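PDB 4CDB: listeriolysin O, which binds cholesterol-containing host membranes, inserts into them after a major conformational change and assembles into an oligomeric pore that causes cytolysis. Local coordinates for residues A[70-80]-A[178-189]; A[460-471]-A[480-488]. All coordinates share one frame; numbering follows the deposited sequence.

Contact 1 (A[70-80]-A[178-189]); sequences INQNNADIQVV and QLIAKFGTAFKA. With NA (sodium ion), chain N; NA (sodium ion), chain H; NA (sodium ion), chain K.
A membrane-inserting segment, held here in its soluble helical form, rests on the end of strand 59-74 where Ile70 meets Ala181 and Lys182. The branch methyl CG2 of Ile70 faces Ala181 CB at 4.0 Å, while its CD1 reaches Lys182 CB at 3.8 Å, the two longer side chains crossing at about a right angle. Gln72, extended from its backbone, brings OE1 to 3.7 Å from Lys182 CD; the lysine's NZ is engaged by Glu171 in a salt bridge. Residues 176-189 become a beta-stranded transmembrane segment in the pore, so this helix-on-strand packing illustrates how a cholesterol-dependent cytolysin stores future strands as short helices. No direct hydrogen bond joins the two segments. A sodium ion does bridge them: it is bound by Gln78 OE1 at 2.9 Å and by Phe183 O at 2.8 Å, with a water and Tyr265 completing the site. A bend at chi2 (-57°) folds the Gln78 amide back onto the ion, and its CG sits 3.3 Å from Phe183 O; Lys214 also donates to OE1. Beyond Gly184, where the chain leaves the helix with positive phi, Val80 lays CG2 against Ala186 CB at 3.8 Å and CG1 against Ala189 CB.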
# COMPACT_ATOMS: atom_id res chain seq x y z
N ILE A 70 -6.81 6.29 8.71
CA ILE A 70 -6.58 4.85 8.68
C ILE A 70 -6.58 4.31 10.11
O ILE A 70 -5.68 4.59 10.91
CB ILE A 70 -5.29 4.47 7.90
CG1 ILE A 70 -5.02 2.97 8.01
CG2 ILE A 70 -4.08 5.28 8.36
CD1 ILE A 70 -3.90 2.47 7.11
N ASN A 71 -7.63 3.55 10.43
CA ASN A 71 -7.83 3.02 11.78
C ASN A 71 -7.92 1.50 11.73
O ASN A 71 -8.91 0.95 11.26
CB ASN A 71 -9.10 3.61 12.39
CG ASN A 71 -8.87 4.22 13.76
OD1 ASN A 71 -9.07 5.42 13.97
ND2 ASN A 71 -8.44 3.40 14.71
N GLN A 72 -6.88 0.83 12.22
CA GLN A 72 -6.72 -0.60 11.97
C GLN A 72 -6.09 -1.37 13.14
O GLN A 72 -5.10 -0.93 13.72
CB GLN A 72 -5.89 -0.78 10.70
CG GLN A 72 -5.56 -2.21 10.36
CD GLN A 72 -4.86 -2.33 9.02
OE1 GLN A 72 -5.26 -1.69 8.04
NE2 GLN A 72 -3.81 -3.14 8.97
N ASN A 73 -6.67 -2.52 13.47
CA ASN A 73 -6.15 -3.37 14.53
C ASN A 73 -5.45 -4.60 13.96
O ASN A 73 -6.07 -5.40 13.26
CB ASN A 73 -7.26 -3.78 15.49
CG ASN A 73 -8.01 -2.60 16.05
OD1 ASN A 73 -7.53 -1.47 16.01
ND2 ASN A 73 -9.20 -2.84 16.58
N ASN A 74 -4.17 -4.75 14.27
CA ASN A 74 -3.38 -5.85 13.73
C ASN A 74 -2.92 -6.84 14.80
O ASN A 74 -2.34 -6.45 15.81
CB ASN A 74 -2.17 -5.31 12.96
CG ASN A 74 -2.57 -4.42 11.80
OD1 ASN A 74 -3.58 -4.66 11.15
ND2 ASN A 74 -1.78 -3.38 11.54
N ALA A 75 -3.18 -8.12 14.56
CA ALA A 75 -2.74 -9.17 15.47
C ALA A 75 -1.38 -9.70 15.05
O ALA A 75 -0.61 -10.19 15.87
CB ALA A 75 -3.77 -10.30 15.51
N ASP A 76 -1.09 -9.61 13.75
CA ASP A 76 0.19 -10.05 13.21
C ASP A 76 1.26 -8.97 13.38
O ASP A 76 1.16 -7.90 12.80
CB ASP A 76 0.06 -10.40 11.73
CG ASP A 76 -0.91 -11.53 11.49
OD1 ASP A 76 -0.84 -12.55 12.22
OD2 ASP A 76 -1.75 -11.41 10.57
N ILE A 77 2.29 -9.28 14.17
CA ILE A 77 3.39 -8.35 14.38
C ILE A 77 4.40 -8.51 13.25
O ILE A 77 4.79 -9.63 12.92
CB ILE A 77 4.11 -8.60 15.71
CG1 ILE A 77 3.10 -8.92 16.82
CG2 ILE A 77 5.00 -7.40 16.08
CD1 ILE A 77 2.14 -7.80 17.13
N GLN A 78 4.82 -7.39 12.66
CA GLN A 78 5.80 -7.40 11.58
C GLN A 78 7.22 -7.59 12.11
O GLN A 78 7.50 -7.31 13.27
CB GLN A 78 5.70 -6.11 10.76
CG GLN A 78 4.35 -5.92 10.10
CD GLN A 78 3.98 -7.08 9.19
OE1 GLN A 78 4.71 -7.39 8.25
NE2 GLN A 78 2.87 -7.74 9.49
N VAL A 79 8.11 -8.08 11.25
CA VAL A 79 9.49 -8.33 11.64
C VAL A 79 10.46 -7.44 10.86
O VAL A 79 10.41 -7.39 9.63
CB VAL A 79 9.88 -9.80 11.40
CG1 VAL A 79 11.35 -10.01 11.73
CG2 VAL A 79 9.01 -10.74 12.22
N VAL A 80 11.33 -6.73 11.57
CA VAL A 80 12.41 -6.00 10.92
C VAL A 80 13.49 -7.01 10.55
O VAL A 80 14.11 -7.62 11.42
CB VAL A 80 13.00 -4.91 11.83
CG1 VAL A 80 14.18 -4.22 11.15
CG2 VAL A 80 11.92 -3.89 12.19
N GLN A 178 0.86 7.01 7.76
CA GLN A 178 -0.22 6.23 7.17
C GLN A 178 0.24 4.80 6.91
O GLN A 178 -0.46 3.85 7.24
CB GLN A 178 -0.68 6.87 5.85
CG GLN A 178 -1.66 6.02 5.07
CD GLN A 178 -1.44 6.10 3.57
OE1 GLN A 178 -0.43 6.65 3.11
NE2 GLN A 178 -2.37 5.56 2.80
N LEU A 179 1.41 4.67 6.31
CA LEU A 179 1.94 3.36 5.95
C LEU A 179 2.43 2.58 7.17
O LEU A 179 2.43 1.35 7.17
CB LEU A 179 3.05 3.50 4.90
CG LEU A 179 2.56 4.06 3.57
CD1 LEU A 179 3.71 4.23 2.59
CD2 LEU A 179 1.48 3.17 2.98
N ILE A 180 2.83 3.29 8.21
CA ILE A 180 3.20 2.66 9.47
C ILE A 180 1.98 2.01 10.12
O ILE A 180 2.06 0.91 10.67
CB ILE A 180 3.87 3.66 10.44
CG1 ILE A 180 5.28 4.00 9.96
CG2 ILE A 180 3.95 3.10 11.85
CD1 ILE A 180 6.01 5.00 10.83
N ALA A 181 0.84 2.67 10.02
CA ALA A 181 -0.41 2.13 10.56
C ALA A 181 -0.84 0.88 9.80
O ALA A 181 -1.57 0.04 10.34
CB ALA A 181 -1.50 3.18 10.53
N LYS A 182 -0.39 0.76 8.56
CA LYS A 182 -0.78 -0.35 7.70
C LYS A 182 0.25 -1.49 7.71
O LYS A 182 -0.11 -2.66 7.81
CB LYS A 182 -0.98 0.15 6.27
CG LYS A 182 -1.41 -0.92 5.28
CD LYS A 182 -2.93 -1.02 5.20
CE LYS A 182 -3.36 -1.99 4.11
NZ LYS A 182 -4.67 -1.63 3.51
N PHE A 183 1.52 -1.13 7.61
CA PHE A 183 2.58 -2.13 7.49
C PHE A 183 3.45 -2.26 8.74
O PHE A 183 4.47 -2.94 8.73
CB PHE A 183 3.46 -1.81 6.28
CG PHE A 183 2.71 -1.77 4.98
CD1 PHE A 183 2.39 -2.95 4.32
CD2 PHE A 183 2.33 -0.56 4.41
CE1 PHE A 183 1.70 -2.92 3.12
CE2 PHE A 183 1.64 -0.53 3.21
CZ PHE A 183 1.32 -1.71 2.56
N GLY A 184 3.04 -1.60 9.82
CA GLY A 184 3.79 -1.65 11.06
C GLY A 184 4.98 -0.71 11.03
O GLY A 184 5.32 -0.17 9.98
N THR A 185 5.62 -0.52 12.18
CA THR A 185 6.79 0.35 12.30
C THR A 185 7.95 -0.18 11.45
O THR A 185 8.84 0.57 11.05
CB THR A 185 7.23 0.49 13.78
OG1 THR A 185 6.13 0.98 14.56
CG2 THR A 185 8.40 1.45 13.92
N ALA A 186 7.91 -1.48 11.16
CA ALA A 186 8.93 -2.11 10.33
C ALA A 186 9.03 -1.49 8.93
O ALA A 186 10.02 -1.69 8.24
CB ALA A 186 8.67 -3.61 10.23
N PHE A 187 8.00 -0.75 8.53
CA PHE A 187 8.02 -0.07 7.24
C PHE A 187 9.19 0.92 7.12
O PHE A 187 9.74 1.10 6.04
CB PHE A 187 6.70 0.65 6.96
CG PHE A 187 6.75 1.57 5.77
CD1 PHE A 187 6.70 1.06 4.48
CD2 PHE A 187 6.86 2.94 5.95
CE1 PHE A 187 6.76 1.91 3.39
CE2 PHE A 187 6.92 3.79 4.86
CZ PHE A 187 6.87 3.27 3.58
N LYS A 188 9.56 1.55 8.23
CA LYS A 188 10.64 2.54 8.24
C LYS A 188 11.96 1.92 7.79
O LYS A 188 12.73 2.54 7.05
CB LYS A 188 10.80 3.19 9.61
CG LYS A 188 9.51 3.79 10.17
CD LYS A 188 9.71 4.40 11.56
CE LYS A 188 10.11 5.86 11.47
NZ LYS A 188 9.65 6.65 12.65
N ALA A 189 12.22 0.70 8.25
CA ALA A 189 13.42 -0.02 7.83
C ALA A 189 13.37 -0.33 6.34
O ALA A 189 14.35 -0.16 5.62
CB ALA A 189 13.57 -1.31 8.64
NA NA N . 5.27 -4.88 6.82
NA NA H . 1.75 -0.09 13.41
NA NA K . -4.94 4.32 3.43
O HOH W 1 3.77 -1.78 14.51
O HOH W 2 0.44 -2.76 13.55
O HOH W 3 3.15 -6.19 6.15

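Contact 2 (A[460-471]-A[480-488]); sequences DRNLPLVKNRNI and PKYSNKVDN. With TAM (tris(hydroxyethyl)aminomethane), chain U.
Asn484, on the last strand of the chain, touches Ile471, Arg469 and Asp460 in turn. Its CB lies 4.0 Å from Ile471 CD1, the two side chains running side by side in the same direction. With CG anti to the backbone N (chi1 179°), the amide leaves the strand toward the end of strand 452-463. CG again meets Ile471 CD1, now at 3.5 Å. At the tip the amide divides its two ends. OD1 accepts from Arg469 NH1 at 3.1 Å, near the guanidinium plane although the guanidinium and amide planes are 65° apart. The same oxygen lies 3.2 Å from Ile471 CD1. ND2 donates to Asp460 OD2 at 3.1 Å, on the oxygen's anti side and somewhat out of the carboxylate plane, and also borders Leu463 CD1. Asp460 OD1 and O5 of the bound tris(hydroxyethyl)aminomethane, whose pocket also includes Tyr482, are 2.5 Å apart, a very short hydrogen bond whose geometry is doubtful.

The setting is a beta hairpin of strands 468-475 and 480-486 in the C-terminal beta-sandwich domain. Asn470 and Lys485 form a hydrogen-bonded pair, Asn470 N giving to Lys485 O at 2.8 Å and Lys485 N returning to Asn470 O. Arg469 faces Val486 in a non-hydrogen-bonded pair, and Val486 CG1 and Leu463 CD1 cover opposite faces of the guanidinium. Arg469 NH2 reaches back to Pro464 O at 3.1 Å, tying the hairpin to the link between the sheets.

An amide with a cation at its oxygen and a carboxylate at its nitrogen is favoured in one orientation, since turning it over would set two donors, and two acceptors, against each other. Asn484 thus links Arg469 to Asp460, and the two charges probably polarise its amide in the same sense, strengthening both bonds.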
# COMPACT_ATOMS: atom_id res chain seq x y z
N ASP A 460 -22.70 25.30 -33.12
CA ASP A 460 -22.44 24.21 -32.19
C ASP A 460 -22.03 24.75 -30.82
O ASP A 460 -21.15 25.61 -30.73
CB ASP A 460 -21.35 23.28 -32.73
CG ASP A 460 -21.78 22.57 -34.01
OD1 ASP A 460 -23.00 22.42 -34.23
OD2 ASP A 460 -20.89 22.15 -34.78
N ARG A 461 -22.67 24.25 -29.77
CA ARG A 461 -22.47 24.80 -28.43
C ARG A 461 -22.03 23.74 -27.42
O ARG A 461 -22.30 22.55 -27.60
CB ARG A 461 -23.76 25.48 -27.95
CG ARG A 461 -24.40 26.36 -29.01
CD ARG A 461 -25.64 27.08 -28.49
NE ARG A 461 -26.34 27.76 -29.58
CZ ARG A 461 -27.34 28.61 -29.40
NH1 ARG A 461 -27.76 28.91 -28.18
NH2 ARG A 461 -27.92 29.18 -30.45
N ASN A 462 -21.35 24.19 -26.37
CA ASN A 462 -20.92 23.33 -25.28
C ASN A 462 -20.06 22.15 -25.74
O ASN A 462 -20.27 21.01 -25.33
CB ASN A 462 -22.13 22.82 -24.48
CG ASN A 462 -23.05 23.95 -24.06
OD1 ASN A 462 -22.61 25.03 -23.69
ND2 ASN A 462 -24.36 23.70 -24.12
N LEU A 463 -19.10 22.45 -26.61
CA LEU A 463 -18.21 21.43 -27.15
C LEU A 463 -17.05 21.16 -26.19
O LEU A 463 -16.56 22.08 -25.53
CB LEU A 463 -17.68 21.85 -28.52
CG LEU A 463 -18.72 22.06 -29.62
CD1 LEU A 463 -18.07 22.57 -30.89
CD2 LEU A 463 -19.48 20.77 -29.88
N PRO A 464 -16.60 19.90 -26.12
CA PRO A 464 -15.48 19.54 -25.25
C PRO A 464 -14.16 20.05 -25.80
O PRO A 464 -14.04 20.28 -27.00
CB PRO A 464 -15.50 18.01 -25.29
CG PRO A 464 -16.06 17.68 -26.63
CD PRO A 464 -17.12 18.73 -26.86
N LEU A 465 -13.18 20.24 -24.92
CA LEU A 465 -11.85 20.64 -25.35
C LEU A 465 -11.07 19.45 -25.89
O LEU A 465 -10.82 18.49 -25.16
CB LEU A 465 -11.09 21.29 -24.20
CG LEU A 465 -9.62 21.62 -24.47
CD1 LEU A 465 -9.50 22.60 -25.63
CD2 LEU A 465 -8.94 22.17 -23.22
N VAL A 466 -10.70 19.50 -27.16
CA VAL A 466 -9.90 18.45 -27.78
C VAL A 466 -8.54 18.99 -28.22
O VAL A 466 -8.29 20.19 -28.15
CB VAL A 466 -10.62 17.83 -28.99
CG1 VAL A 466 -11.90 17.15 -28.55
CG2 VAL A 466 -10.91 18.90 -30.04
N LYS A 467 -7.67 18.10 -28.68
CA LYS A 467 -6.33 18.50 -29.11
C LYS A 467 -6.39 19.40 -30.34
O LYS A 467 -5.81 20.48 -30.37
CB LYS A 467 -5.46 17.27 -29.38
CG LYS A 467 -3.97 17.59 -29.43
CD LYS A 467 -3.54 18.33 -28.18
CE LYS A 467 -2.07 18.71 -28.22
NZ LYS A 467 -1.71 19.62 -27.09
N ASN A 468 -7.11 18.94 -31.36
CA ASN A 468 -7.31 19.73 -32.57
C ASN A 468 -8.74 19.64 -33.09
O ASN A 468 -9.15 18.61 -33.63
CB ASN A 468 -6.33 19.30 -33.67
CG ASN A 468 -4.92 19.81 -33.41
OD1 ASN A 468 -4.58 20.93 -33.78
ND2 ASN A 468 -4.10 18.98 -32.79
N ARG A 469 -9.50 20.71 -32.91
CA ARG A 469 -10.83 20.81 -33.50
C ARG A 469 -10.76 21.63 -34.78
O ARG A 469 -10.48 22.83 -34.74
CB ARG A 469 -11.82 21.44 -32.52
CG ARG A 469 -13.22 21.61 -33.10
CD ARG A 469 -14.21 22.12 -32.06
NE ARG A 469 -14.30 21.22 -30.91
CZ ARG A 469 -15.07 20.14 -30.87
NH1 ARG A 469 -15.81 19.80 -31.91
NH2 ARG A 469 -15.09 19.38 -29.78
N ASN A 470 -11.00 20.99 -35.92
CA ASN A 470 -10.89 21.65 -37.21
C ASN A 470 -12.24 22.11 -37.75
O ASN A 470 -13.06 21.30 -38.17
CB ASN A 470 -10.20 20.74 -38.23
CG ASN A 470 -8.87 20.22 -37.73
OD1 ASN A 470 -7.86 20.94 -37.75
ND2 ASN A 470 -8.85 18.98 -37.28
N ILE A 471 -12.46 23.42 -37.71
CA ILE A 471 -13.68 24.01 -38.24
C ILE A 471 -13.43 24.53 -39.65
O ILE A 471 -12.61 25.43 -39.85
CB ILE A 471 -14.17 25.18 -37.36
CG1 ILE A 471 -14.29 24.73 -35.90
CG2 ILE A 471 -15.49 25.72 -37.87
CD1 ILE A 471 -15.40 23.73 -35.66
N PRO A 480 -23.76 26.90 -48.77
CA PRO A 480 -22.59 26.84 -47.90
C PRO A 480 -22.45 25.46 -47.27
O PRO A 480 -23.45 24.84 -46.91
CB PRO A 480 -22.92 27.88 -46.82
CG PRO A 480 -24.41 27.88 -46.75
CD PRO A 480 -24.89 27.62 -48.16
N LYS A 481 -21.22 24.97 -47.17
CA LYS A 481 -20.95 23.71 -46.49
C LYS A 481 -20.00 23.92 -45.32
O LYS A 481 -19.30 24.93 -45.25
CB LYS A 481 -20.36 22.67 -47.45
CG LYS A 481 -21.31 22.19 -48.53
CD LYS A 481 -21.18 23.02 -49.79
CE LYS A 481 -22.05 22.47 -50.90
NZ LYS A 481 -21.92 23.29 -52.14
N TYR A 482 -19.98 22.96 -44.41
CA TYR A 482 -19.10 23.04 -43.25
C TYR A 482 -18.73 21.66 -42.72
O TYR A 482 -19.41 20.67 -43.00
CB TYR A 482 -19.76 23.85 -42.13
CG TYR A 482 -20.75 23.06 -41.30
CD1 TYR A 482 -22.04 22.84 -41.76
CD2 TYR A 482 -20.39 22.53 -40.07
CE1 TYR A 482 -22.95 22.12 -41.01
CE2 TYR A 482 -21.29 21.80 -39.31
CZ TYR A 482 -22.57 21.60 -39.79
OH TYR A 482 -23.47 20.88 -39.04
N SER A 483 -17.65 21.61 -41.96
CA SER A 483 -17.28 20.39 -41.24
C SER A 483 -16.70 20.75 -39.88
O SER A 483 -15.92 21.70 -39.75
CB SER A 483 -16.28 19.57 -42.04
OG SER A 483 -15.05 20.26 -42.19
N ASN A 484 -17.10 20.00 -38.86
CA ASN A 484 -16.56 20.15 -37.51
C ASN A 484 -15.96 18.82 -37.08
O ASN A 484 -16.66 17.98 -36.51
CB ASN A 484 -17.65 20.60 -36.54
CG ASN A 484 -17.15 20.75 -35.11
OD1 ASN A 484 -15.95 20.69 -34.84
ND2 ASN A 484 -18.09 20.96 -34.19
N LYS A 485 -14.67 18.63 -37.34
CA LYS A 485 -14.02 17.35 -37.09
C LYS A 485 -12.92 17.45 -36.04
O LYS A 485 -12.26 18.48 -35.90
CB LYS A 485 -13.45 16.79 -38.40
CG LYS A 485 -14.51 16.60 -39.47
CD LYS A 485 -13.92 16.02 -40.74
CE LYS A 485 -15.00 15.78 -41.78
NZ LYS A 485 -14.47 15.19 -43.04
N VAL A 486 -12.74 16.36 -35.30
CA VAL A 486 -11.78 16.34 -34.19
C VAL A 486 -10.52 15.52 -34.50
O VAL A 486 -10.58 14.48 -35.16
CB VAL A 486 -12.42 15.80 -32.89
CG1 VAL A 486 -13.48 16.76 -32.39
CG2 VAL A 486 -13.02 14.42 -33.12
N ASP A 487 -9.39 16.04 -34.05
CA ASP A 487 -8.12 15.31 -34.01
C ASP A 487 -7.49 14.94 -35.36
O ASP A 487 -6.31 14.57 -35.40
CB ASP A 487 -8.24 14.07 -33.12
CG ASP A 487 -8.57 14.42 -31.68
OD1 ASP A 487 -8.20 15.52 -31.24
OD2 ASP A 487 -9.20 13.58 -31.00
N ASN A 488 -8.24 15.02 -36.45
CA ASN A 488 -7.72 14.62 -37.75
C ASN A 488 -6.59 15.53 -38.25
O ASN A 488 -5.42 15.17 -38.17
CB ASN A 488 -8.84 14.55 -38.80
CG ASN A 488 -9.26 15.92 -39.30
OD1 ASN A 488 -10.13 16.57 -38.73
ND2 ASN A 488 -8.64 16.37 -40.39
C TAM U . -27.15 23.29 -37.78
C1 TAM U . -28.57 23.42 -37.25
C2 TAM U . -26.10 23.83 -36.81
C3 TAM U . -27.08 23.98 -39.14
C4 TAM U . -28.63 23.92 -35.81
C5 TAM U . -24.76 23.13 -37.00
C6 TAM U . -26.54 25.40 -39.05
N TAM U . -26.87 21.87 -37.99
O4 TAM U . -29.38 25.14 -35.78
O5 TAM U . -23.77 23.76 -36.19
O6 TAM U . -27.50 26.25 -38.40
O HOH W 4 -5.18 16.02 -32.75
O HOH W 5 -12.97 20.54 -40.86

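In the fold
The contacts follow one another along the chain, contact 1 closing long before contact 2 opens, and their centres lie about 53 Å apart, their nearest atoms about 32 Å. What connects them is a shared mixed sheet: the long strand 362-385 pairs antiparallel with strand 59-74, which carries part of contact 1, and parallel with strand 468-475, whose hairpin partner 480-486 belongs to contact 2. The arrangement is consistent with two separate tasks. Contact 1 involves a segment that becomes transmembrane in the pore, whereas the hairpin of contact 2 bears the cholesterol-binding pair Thr477 and Leu478 between its strands. Membrane recognition and insertion would probably have to be coordinated over a considerable distance.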